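Local coordinates for protein hydrolase, haloacid dehalogenase-like family (Streptococcus pneumoniae, PDB 2FI1) that probably acts as a hydrolase of the haloacid dehalogenase-like family, with a calcium ion bound at the carboxyl ends of its central strands, at residues A[9-14]-A[92-97]; A[16-21]-A[116-121]; A[25-30]-A[75-80]; A[176-179]-A[183-186]. One frame throughout, in Å; residues are numbered along the deposited sequence.

Contact 1: residues A[9-14]-A[92-97]. With CA (calcium ion), chain B.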
# COMPACT_ATOMS: atom_id res chain seq x y z
N TYR A 9 -14.69 2.23 -3.83
CA TYR A 9 -13.64 1.77 -2.94
C TYR A 9 -12.41 2.62 -3.23
O TYR A 9 -11.91 2.61 -4.35
CB TYR A 9 -13.37 0.27 -3.20
CG TYR A 9 -14.56 -0.58 -2.83
CD1 TYR A 9 -14.64 -1.20 -1.59
CD2 TYR A 9 -15.64 -0.71 -3.69
CE1 TYR A 9 -15.73 -1.95 -1.23
CE2 TYR A 9 -16.75 -1.46 -3.33
CZ TYR A 9 -16.78 -2.08 -2.10
OH TYR A 9 -17.90 -2.82 -1.72
N ILE A 10 -11.97 3.39 -2.24
CA ILE A 10 -10.81 4.23 -2.38
C ILE A 10 -9.67 3.58 -1.61
O ILE A 10 -9.69 3.54 -0.38
CB ILE A 10 -11.05 5.66 -1.88
CG1 ILE A 10 -12.22 6.31 -2.63
CG2 ILE A 10 -9.78 6.49 -2.08
CD1 ILE A 10 -12.56 7.71 -2.13
N TRP A 11 -8.69 3.09 -2.35
CA TRP A 11 -7.63 2.26 -1.82
C TRP A 11 -6.34 3.02 -1.57
O TRP A 11 -6.06 4.05 -2.19
CB TRP A 11 -7.30 1.14 -2.81
CG TRP A 11 -8.42 0.18 -3.08
CD1 TRP A 11 -9.31 0.23 -4.11
CD2 TRP A 11 -8.74 -0.99 -2.33
NE1 TRP A 11 -10.17 -0.83 -4.05
CE2 TRP A 11 -9.85 -1.59 -2.96
CE3 TRP A 11 -8.20 -1.59 -1.18
CZ2 TRP A 11 -10.42 -2.78 -2.49
CZ3 TRP A 11 -8.79 -2.76 -0.71
CH2 TRP A 11 -9.89 -3.34 -1.37
N ASP A 12 -5.58 2.44 -0.66
CA ASP A 12 -4.20 2.75 -0.34
C ASP A 12 -3.35 1.65 -0.99
O ASP A 12 -3.79 0.51 -1.09
CB ASP A 12 -4.11 2.77 1.19
CG ASP A 12 -2.71 2.75 1.74
OD1 ASP A 12 -1.89 3.61 1.38
OD2 ASP A 12 -2.49 1.92 2.66
N LEU A 13 -2.14 1.98 -1.44
CA LEU A 13 -1.28 1.01 -2.10
C LEU A 13 -0.42 0.27 -1.07
O LEU A 13 -0.74 -0.83 -0.68
CB LEU A 13 -0.43 1.70 -3.18
CG LEU A 13 0.46 0.78 -4.03
CD1 LEU A 13 -0.37 -0.26 -4.79
CD2 LEU A 13 1.30 1.61 -4.98
N GLY A 14 0.65 0.91 -0.60
CA GLY A 14 1.57 0.25 0.32
C GLY A 14 0.89 -0.14 1.61
O GLY A 14 0.23 0.68 2.24
N GLU A 92 -11.61 -8.16 -8.30
CA GLU A 92 -12.51 -8.72 -9.30
C GLU A 92 -13.92 -8.96 -8.77
O GLU A 92 -14.90 -8.61 -9.43
CB GLU A 92 -11.95 -10.02 -9.87
CG GLU A 92 -12.73 -10.59 -11.05
CD GLU A 92 -12.86 -9.64 -12.23
OE1 GLU A 92 -12.04 -8.70 -12.38
OE2 GLU A 92 -13.79 -9.83 -13.04
N ASP A 93 -14.03 -9.52 -7.56
CA ASP A 93 -15.35 -9.76 -7.00
C ASP A 93 -16.12 -8.45 -6.85
O ASP A 93 -17.32 -8.39 -7.09
CB ASP A 93 -15.26 -10.47 -5.65
CG ASP A 93 -14.87 -11.93 -5.76
OD1 ASP A 93 -15.10 -12.55 -6.82
OD2 ASP A 93 -14.36 -12.49 -4.77
N ILE A 94 -15.44 -7.38 -6.44
CA ILE A 94 -16.09 -6.08 -6.31
C ILE A 94 -16.49 -5.51 -7.68
O ILE A 94 -17.61 -4.99 -7.85
CB ILE A 94 -15.16 -5.09 -5.54
CG1 ILE A 94 -15.10 -5.48 -4.06
CG2 ILE A 94 -15.63 -3.66 -5.70
CD1 ILE A 94 -13.99 -4.77 -3.30
N SER A 95 -15.58 -5.57 -8.64
CA SER A 95 -15.87 -5.06 -9.97
C SER A 95 -17.02 -5.83 -10.63
O SER A 95 -17.81 -5.25 -11.37
CB SER A 95 -14.62 -5.11 -10.85
OG SER A 95 -13.65 -4.20 -10.35
N ASN A 96 -17.12 -7.12 -10.32
CA ASN A 96 -18.23 -7.93 -10.84
C ASN A 96 -19.60 -7.49 -10.33
O ASN A 96 -20.61 -7.79 -10.96
CB ASN A 96 -18.02 -9.40 -10.52
CG ASN A 96 -17.07 -10.06 -11.48
OD1 ASN A 96 -16.79 -9.52 -12.55
ND2 ASN A 96 -16.58 -11.23 -11.11
N GLN A 97 -19.64 -6.79 -9.20
CA GLN A 97 -20.90 -6.22 -8.69
C GLN A 97 -21.11 -4.77 -9.09
O GLN A 97 -21.96 -4.09 -8.53
CB GLN A 97 -20.95 -6.36 -7.17
CG GLN A 97 -20.97 -7.80 -6.70
CD GLN A 97 -22.16 -8.56 -7.25
OE1 GLN A 97 -23.28 -8.04 -7.26
NE2 GLN A 97 -21.91 -9.78 -7.71
CA CA B . -0.33 2.58 3.40
O HOH W 1 1.53 1.94 4.77
O HOH W 2 -1.08 4.57 4.47
O HOH W 3 1.11 3.83 2.06
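Tyr9 and Ile94 mark the closest backbone approach, 8.9 Å from CA to CA, where strand 8-11 in the middle of the parallel sheet packs against helix 87-96. Ile94 carries the helix side alone, and its two branches do different work. CD1 sits over the Tyr9 ring as a CH-pi contact, 3.9 Å from the centroid and 11° off the ring normal. CG2 comes down on the rim of the same face, with Ile94 CG2 3.4 Å from Tyr9 CE2. The isoleucine's first torsion (CG1 at -71°, opposite the carbonyl carbon) lets both branches reach one ring. The same CD1 also meets the edge of the Trp11 indole, 4.2 Å from Trp11 CZ2 and near the ring plane. At its polar end the indole is fixed by a hydrogen bond from NE1 to His101 ND1 on the adjacent strand.

Further along, the chain reaches the metal. Asp12 grips the calcium ion unevenly with both oxygens, OD2 at 2.4 Å and OD1 at 2.8 Å, and the backbone O of Gly14 binds at 2.3 Å. Three waters and Asp160 complete seven ligand atoms. By its position Asp12 probably corresponds to the first aspartate of the family's motif I, and Gly14 to the second, whose carbonyl binds the metal in relatives. The chemistry is thus divided: buried apolar packing fixes the strand to its covering helix, while oxygen ligands gather further along the same segment.

Contact 2: residues A[16-21]-A[116-121]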
# COMPACT_ATOMS: atom_id res chain seq x y z
N THR A 16 -1.63 -2.14 2.03
CA THR A 16 -3.03 -2.50 1.85
C THR A 16 -3.17 -3.41 0.63
O THR A 16 -3.54 -4.57 0.76
CB THR A 16 -3.89 -1.23 1.74
OG1 THR A 16 -3.80 -0.49 2.97
CG2 THR A 16 -5.33 -1.57 1.49
N LEU A 17 -2.86 -2.89 -0.56
CA LEU A 17 -2.84 -3.73 -1.77
C LEU A 17 -1.45 -4.32 -2.02
O LEU A 17 -1.33 -5.48 -2.41
CB LEU A 17 -3.28 -2.92 -2.97
CG LEU A 17 -4.71 -2.41 -2.92
CD1 LEU A 17 -4.97 -1.60 -4.15
CD2 LEU A 17 -5.72 -3.54 -2.81
N LEU A 18 -0.43 -3.50 -1.83
CA LEU A 18 0.96 -3.88 -2.10
C LEU A 18 1.67 -4.23 -0.80
O LEU A 18 1.69 -3.41 0.13
CB LEU A 18 1.68 -2.73 -2.78
CG LEU A 18 3.15 -2.96 -3.16
CD1 LEU A 18 3.24 -3.90 -4.34
CD2 LEU A 18 3.81 -1.64 -3.43
N ASP A 19 2.24 -5.43 -0.73
CA ASP A 19 3.03 -5.85 0.42
C ASP A 19 4.47 -5.35 0.22
O ASP A 19 5.39 -6.13 -0.04
CB ASP A 19 2.96 -7.37 0.57
CG ASP A 19 3.47 -7.87 1.92
OD1 ASP A 19 4.02 -7.06 2.69
OD2 ASP A 19 3.30 -9.08 2.18
N ASN A 20 4.65 -4.04 0.34
CA ASN A 20 5.98 -3.47 0.15
C ASN A 20 6.95 -3.94 1.22
O ASN A 20 8.15 -4.02 0.96
CB ASN A 20 5.93 -1.94 0.13
CG ASN A 20 5.31 -1.36 1.37
OD1 ASN A 20 4.09 -1.33 1.50
ND2 ASN A 20 6.15 -0.88 2.29
N TYR A 21 6.47 -4.25 2.42
CA TYR A 21 7.40 -4.71 3.45
C TYR A 21 7.95 -6.08 3.13
O TYR A 21 9.04 -6.42 3.60
CB TYR A 21 6.79 -4.60 4.86
CG TYR A 21 6.60 -3.16 5.26
CD1 TYR A 21 7.69 -2.31 5.42
CD2 TYR A 21 5.34 -2.63 5.47
CE1 TYR A 21 7.52 -0.98 5.77
CE2 TYR A 21 5.16 -1.30 5.82
CZ TYR A 21 6.25 -0.49 5.96
OH TYR A 21 6.08 0.83 6.32
N GLU A 116 1.08 -1.65 -13.07
CA GLU A 116 1.29 -2.43 -14.29
C GLU A 116 2.01 -3.75 -14.00
O GLU A 116 1.60 -4.82 -14.46
CB GLU A 116 2.11 -1.62 -15.31
CG GLU A 116 1.38 -0.43 -15.90
CD GLU A 116 0.15 -0.80 -16.71
OE1 GLU A 116 0.08 -1.94 -17.22
OE2 GLU A 116 -0.74 0.07 -16.85
N LYS A 117 3.09 -3.68 -13.24
CA LYS A 117 3.87 -4.88 -12.94
C LYS A 117 3.07 -5.92 -12.17
O LYS A 117 3.30 -7.12 -12.33
CB LYS A 117 5.13 -4.52 -12.15
CG LYS A 117 6.21 -3.84 -12.97
CD LYS A 117 7.47 -3.67 -12.16
CE LYS A 117 7.77 -2.22 -11.88
NZ LYS A 117 8.30 -1.59 -13.12
N THR A 118 2.13 -5.47 -11.34
CA THR A 118 1.28 -6.37 -10.56
C THR A 118 -0.06 -6.68 -11.23
O THR A 118 -0.90 -7.38 -10.66
CB THR A 118 1.02 -5.81 -9.15
OG1 THR A 118 0.39 -4.54 -9.25
CG2 THR A 118 2.32 -5.68 -8.37
N SER A 119 -0.25 -6.16 -12.44
CA SER A 119 -1.44 -6.44 -13.25
C SER A 119 -2.75 -6.08 -12.54
O SER A 119 -3.75 -6.78 -12.69
CB SER A 119 -1.45 -7.90 -13.71
OG SER A 119 -0.28 -8.17 -14.46
N ILE A 120 -2.75 -4.98 -11.80
CA ILE A 120 -4.01 -4.46 -11.27
C ILE A 120 -4.38 -3.05 -11.78
O ILE A 120 -5.39 -2.50 -11.37
CB ILE A 120 -4.07 -4.52 -9.73
CG1 ILE A 120 -2.96 -3.69 -9.08
CG2 ILE A 120 -4.02 -5.98 -9.27
CD1 ILE A 120 -3.12 -3.52 -7.58
N ALA A 121 -3.60 -2.51 -12.71
CA ALA A 121 -3.90 -1.18 -13.25
C ALA A 121 -5.31 -1.11 -13.83
O ALA A 121 -6.00 -0.09 -13.71
CB ALA A 121 -2.88 -0.79 -14.31
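Leu17 meets Ile120 methyl to methyl where the turn after strand 8-11 faces the loop that follows helix 110-117. From the backbone of Leu17, CB points toward residues 116-121, and CG packs against the carbonyl O of Asp12. There the side chain forks: CD2 packs on the Trp11 indole at its CE3, while Leu17 CD1 runs on to Ile120 CD1 at 4.3 Å. With CG opposite the carbonyl carbon (chi1 -63°), the leucine spans from the strand to the neighbouring loop.

One residue on, Leu18 CD1 looks toward Thr118 CG2 across a looser 4.5 Å. The hydroxyl of Thr118 bonds back to the O of Ile114 in the last turn of helix 110-117, while its methyl faces Leu18. Pro81 adds apolar surface to both Leu18 and Thr118. A Schellman motif at Ser119, with positive phi, ends helix 110-117 and turns the chain to bring the buried Ile120 inward.

The short helical turn directly after the first strand and its metal ligands, followed by a segment leading to inserted helices, fits the squiggle and flap of haloacid dehalogenase-like proteins.

Contact 3: residues A[25-30]-A[75-80]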
# COMPACT_ATOMS: atom_id res chain seq x y z
N THR A 25 11.83 -6.58 3.05
CA THR A 25 12.40 -7.58 3.96
C THR A 25 13.31 -8.54 3.20
O THR A 25 14.42 -8.84 3.65
CB THR A 25 11.29 -8.36 4.69
OG1 THR A 25 10.59 -7.47 5.56
CG2 THR A 25 11.86 -9.52 5.51
N ALA A 26 12.87 -9.00 2.04
CA ALA A 26 13.70 -9.89 1.24
C ALA A 26 15.03 -9.23 0.93
O ALA A 26 16.10 -9.83 1.11
CB ALA A 26 12.97 -10.28 -0.04
N ALA A 27 14.99 -7.97 0.51
CA ALA A 27 16.22 -7.21 0.21
C ALA A 27 17.08 -6.98 1.45
O ALA A 27 18.30 -7.06 1.39
CB ALA A 27 15.88 -5.90 -0.43
N PHE A 28 16.45 -6.71 2.59
CA PHE A 28 17.19 -6.42 3.82
C PHE A 28 17.90 -7.68 4.33
O PHE A 28 19.08 -7.64 4.71
CB PHE A 28 16.20 -5.88 4.86
CG PHE A 28 16.85 -5.17 6.02
CD1 PHE A 28 16.88 -3.78 6.06
CD2 PHE A 28 17.39 -5.88 7.08
CE1 PHE A 28 17.45 -3.11 7.14
CE2 PHE A 28 17.96 -5.22 8.16
CZ PHE A 28 18.00 -3.84 8.19
N VAL A 29 17.20 -8.80 4.31
CA VAL A 29 17.77 -10.08 4.73
C VAL A 29 18.94 -10.46 3.81
O VAL A 29 20.00 -10.88 4.28
CB VAL A 29 16.68 -11.18 4.76
CG1 VAL A 29 17.29 -12.58 4.90
CG2 VAL A 29 15.68 -10.92 5.88
N GLU A 30 18.76 -10.31 2.50
CA GLU A 30 19.84 -10.67 1.59
C GLU A 30 21.05 -9.75 1.74
O GLU A 30 22.20 -10.19 1.63
CB GLU A 30 19.35 -10.77 0.14
CG GLU A 30 19.01 -9.49 -0.55
CD GLU A 30 18.55 -9.73 -1.99
OE1 GLU A 30 18.77 -10.84 -2.53
OE2 GLU A 30 17.94 -8.82 -2.58
N ALA A 75 15.37 -2.19 -4.94
CA ALA A 75 14.95 -1.85 -6.29
C ALA A 75 14.84 -3.10 -7.16
O ALA A 75 13.90 -3.24 -7.94
CB ALA A 75 15.90 -0.85 -6.91
N ARG A 76 15.81 -4.00 -7.02
CA ARG A 76 15.76 -5.28 -7.74
C ARG A 76 14.54 -6.12 -7.37
O ARG A 76 13.87 -6.67 -8.24
CB ARG A 76 17.02 -6.09 -7.49
CG ARG A 76 17.11 -7.33 -8.36
CD ARG A 76 18.52 -7.89 -8.39
NE ARG A 76 19.49 -6.90 -8.85
CZ ARG A 76 20.31 -6.19 -8.07
NH1 ARG A 76 20.32 -6.36 -6.75
NH2 ARG A 76 21.14 -5.31 -8.61
N GLU A 77 14.24 -6.22 -6.08
CA GLU A 77 13.04 -6.93 -5.65
C GLU A 77 11.78 -6.32 -6.25
O GLU A 77 10.85 -7.05 -6.63
CB GLU A 77 12.92 -6.90 -4.12
CG GLU A 77 13.75 -7.96 -3.44
CD GLU A 77 13.20 -9.36 -3.67
OE1 GLU A 77 11.96 -9.55 -3.60
OE2 GLU A 77 14.00 -10.26 -3.91
N LEU A 78 11.74 -4.99 -6.34
CA LEU A 78 10.57 -4.28 -6.85
C LEU A 78 10.42 -4.38 -8.37
O LEU A 78 9.44 -3.89 -8.92
CB LEU A 78 10.59 -2.81 -6.42
CG LEU A 78 10.18 -2.58 -4.96
CD1 LEU A 78 10.55 -1.18 -4.53
CD2 LEU A 78 8.69 -2.83 -4.79
N GLU A 79 11.37 -5.02 -9.05
CA GLU A 79 11.12 -5.42 -10.44
C GLU A 79 9.95 -6.41 -10.49
O GLU A 79 9.29 -6.54 -11.53
CB GLU A 79 12.37 -6.04 -11.07
CG GLU A 79 13.51 -5.05 -11.23
CD GLU A 79 14.81 -5.72 -11.65
OE1 GLU A 79 14.79 -6.88 -12.09
OE2 GLU A 79 15.86 -5.06 -11.51
N HIS A 80 9.71 -7.11 -9.39
CA HIS A 80 8.57 -8.02 -9.26
C HIS A 80 7.88 -7.76 -7.93
O HIS A 80 8.06 -8.52 -6.97
CB HIS A 80 9.04 -9.47 -9.36
CG HIS A 80 9.70 -9.79 -10.66
ND1 HIS A 80 8.99 -10.11 -11.80
CD2 HIS A 80 11.00 -9.81 -11.01
CE1 HIS A 80 9.83 -10.33 -12.79
NE2 HIS A 80 11.06 -10.15 -12.34
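The carboxylate of Glu77 lies with one face against the methyl of Ala26: the CB of Ala26 stands almost straight above the Glu77 CD, 3.8 Å away, with Glu77 OE1 and OE2 at 3.8 and 4.0 Å from the same methyl. The setting is the helical insertion after the first strand, consistent with a C1-type cap of the haloacid dehalogenase family, where helix 20-34 packs on the end of helix 66-77. Alanines 26 and 27 give helix 20-34 a low surface here, and the two helices approach to 6.7 Å between the CA atoms of Ala27 and Glu77.

Glu77 is bent to fit. Its second torsion, -71°, folds the chain so that CG rests beside the backbone N of Ala27 at 4.1 Å while the carboxylate lies across Ala26. Glu30, one turn beyond Ala26, brings its own carboxylate near, its OE2 4.4 Å from Glu77 OE2. These like charges would probably disfavour each other somewhat; Arg76 NH1 is also near Glu30, though too far for a salt bridge.

Behind this partly exposed seam, Phe28 makes edge-to-face contacts with Phe66 and Tyr70 in the interior of the helical bundle. A type I beta turn from Glu77 to His80 leads out of helix 66-77, closed by His80 N donating to Glu77 O at 3.0 Å.

Contact 4: residues A[176-179]-A[183-186]; sequences HLFT and NLRQ
Phe178 and Leu184 bring the two backbones to 7.0 Å between CA atoms, where strand 174-177 runs out into a short loop and the chain returns as helix 181-188. This strand-turn-helix is the C-terminal end of the Rossmann-like core, and 174-177 is an outermost strand of its parallel sheet.

Leu184 holds the middle of the contact, branching between two rings. Its CD1 lies over the imidazole face of His176, 3.8 Å from the centroid and 12° off the normal, a CH-pi contact. With CG opposite the backbone N (chi1 179°) the histidine ring reaches toward the helix, and the second torsion turns its face to Leu184. CD2 goes the other way, to the edge of the Phe178 ring, 4.5 Å from Phe178 CD1. Leu90 of helix 87-96 also packs on Leu184. From the next residue, Arg185, a salt bridge to Asp93 ties the two helices together, and a second one runs to the terminal carboxylate of Ile190.

Toward the loop the contact turns polar. The Asn183 amide approaches the imidazole at its edge, with ND2 4.0 Å from His176 CE1 and the two planes 38° apart. A single water bridges the loop to the helix here. It donates to the backbone O of Leu177 at 2.7 Å and is hydrogen-bonded to Thr179 OG1, also at 2.7 Å. Its link to the helix is weaker: Asn183 ND2 donates to this water over 2.9 Å, in a weak hydrogen bond.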
# COMPACT_ATOMS: atom_id res chain seq x y z
N HIS A 176 -12.15 1.59 6.54
CA HIS A 176 -11.73 0.29 7.01
C HIS A 176 -10.23 0.32 7.25
O HIS A 176 -9.46 0.63 6.36
CB HIS A 176 -12.06 -0.80 5.99
CG HIS A 176 -11.64 -2.17 6.42
ND1 HIS A 176 -12.38 -2.93 7.29
CD2 HIS A 176 -10.53 -2.89 6.13
CE1 HIS A 176 -11.76 -4.08 7.51
NE2 HIS A 176 -10.63 -4.08 6.82
N LEU A 177 -9.83 0.01 8.48
CA LEU A 177 -8.44 -0.09 8.85
C LEU A 177 -7.95 -1.47 8.46
O LEU A 177 -8.23 -2.47 9.13
CB LEU A 177 -8.27 0.16 10.35
CG LEU A 177 -6.85 0.13 10.91
CD1 LEU A 177 -6.04 1.25 10.34
CD2 LEU A 177 -6.93 0.22 12.43
N PHE A 178 -7.22 -1.53 7.35
CA PHE A 178 -6.85 -2.80 6.75
C PHE A 178 -5.85 -3.58 7.58
O PHE A 178 -4.82 -3.04 7.98
CB PHE A 178 -6.21 -2.53 5.39
CG PHE A 178 -5.80 -3.78 4.67
CD1 PHE A 178 -6.73 -4.50 3.94
CD2 PHE A 178 -4.50 -4.25 4.76
CE1 PHE A 178 -6.35 -5.66 3.29
CE2 PHE A 178 -4.13 -5.41 4.10
CZ PHE A 178 -5.05 -6.10 3.37
N THR A 179 -6.17 -4.85 7.82
CA THR A 179 -5.24 -5.78 8.42
C THR A 179 -4.98 -7.01 7.54
O THR A 179 -3.86 -7.51 7.48
CB THR A 179 -5.69 -6.22 9.82
OG1 THR A 179 -7.03 -6.73 9.77
CG2 THR A 179 -5.64 -5.04 10.79
N ASN A 183 -9.96 -10.59 6.25
CA ASN A 183 -10.80 -9.83 7.17
C ASN A 183 -11.67 -8.80 6.47
O ASN A 183 -12.81 -8.57 6.87
CB ASN A 183 -9.97 -9.15 8.24
CG ASN A 183 -10.82 -8.60 9.34
OD1 ASN A 183 -11.60 -9.33 9.97
ND2 ASN A 183 -10.71 -7.30 9.57
N LEU A 184 -11.14 -8.15 5.44
CA LEU A 184 -11.93 -7.21 4.66
C LEU A 184 -13.08 -7.94 3.96
O LEU A 184 -14.21 -7.46 3.96
CB LEU A 184 -11.05 -6.48 3.65
CG LEU A 184 -11.76 -5.47 2.74
CD1 LEU A 184 -12.59 -4.49 3.51
CD2 LEU A 184 -10.72 -4.75 1.90
N ARG A 185 -12.80 -9.12 3.40
CA ARG A 185 -13.88 -9.94 2.83
C ARG A 185 -14.95 -10.25 3.86
O ARG A 185 -16.13 -10.19 3.56
CB ARG A 185 -13.33 -11.25 2.29
CG ARG A 185 -12.60 -11.13 0.97
CD ARG A 185 -12.20 -12.50 0.44
NE ARG A 185 -11.69 -12.44 -0.93
CZ ARG A 185 -12.45 -12.35 -2.02
NH1 ARG A 185 -13.77 -12.25 -1.94
NH2 ARG A 185 -11.86 -12.33 -3.20
N GLN A 186 -14.53 -10.59 5.08
CA GLN A 186 -15.49 -10.93 6.14
C GLN A 186 -16.40 -9.74 6.47
O GLN A 186 -17.60 -9.91 6.66
CB GLN A 186 -14.75 -11.43 7.39
CG GLN A 186 -15.63 -11.79 8.60
CD GLN A 186 -16.49 -13.02 8.39
OE1 GLN A 186 -17.73 -12.93 8.36
NE2 GLN A 186 -15.86 -14.20 8.29
O HOH W 4 -9.03 -4.92 9.89

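Contacts 1 and 4 lie on the same face of the sheet, where helices 87-96 and 181-188 sit side by side; their centres are about 12 Å apart, joined by the Asp93-Arg185 salt bridge and by Trp11 packing on Leu184. Contact 2 shares helix 13-17 with contact 1, its centre also about 12 Å away, and touches contact 4 where Phe178 meets the backbone of Thr16. Contact 3 stands apart in the helical insertion, its centre about 26 Å from those of contacts 1 and 4, tied to contact 2 by helix 20-34 and by Lys117 lying on Glu79. Along the chain, contacts 1 and 2 alternate, both enclose contact 3, and contact 4 comes last. The metal site belongs to the core; as in relatives, it probably faces the cap.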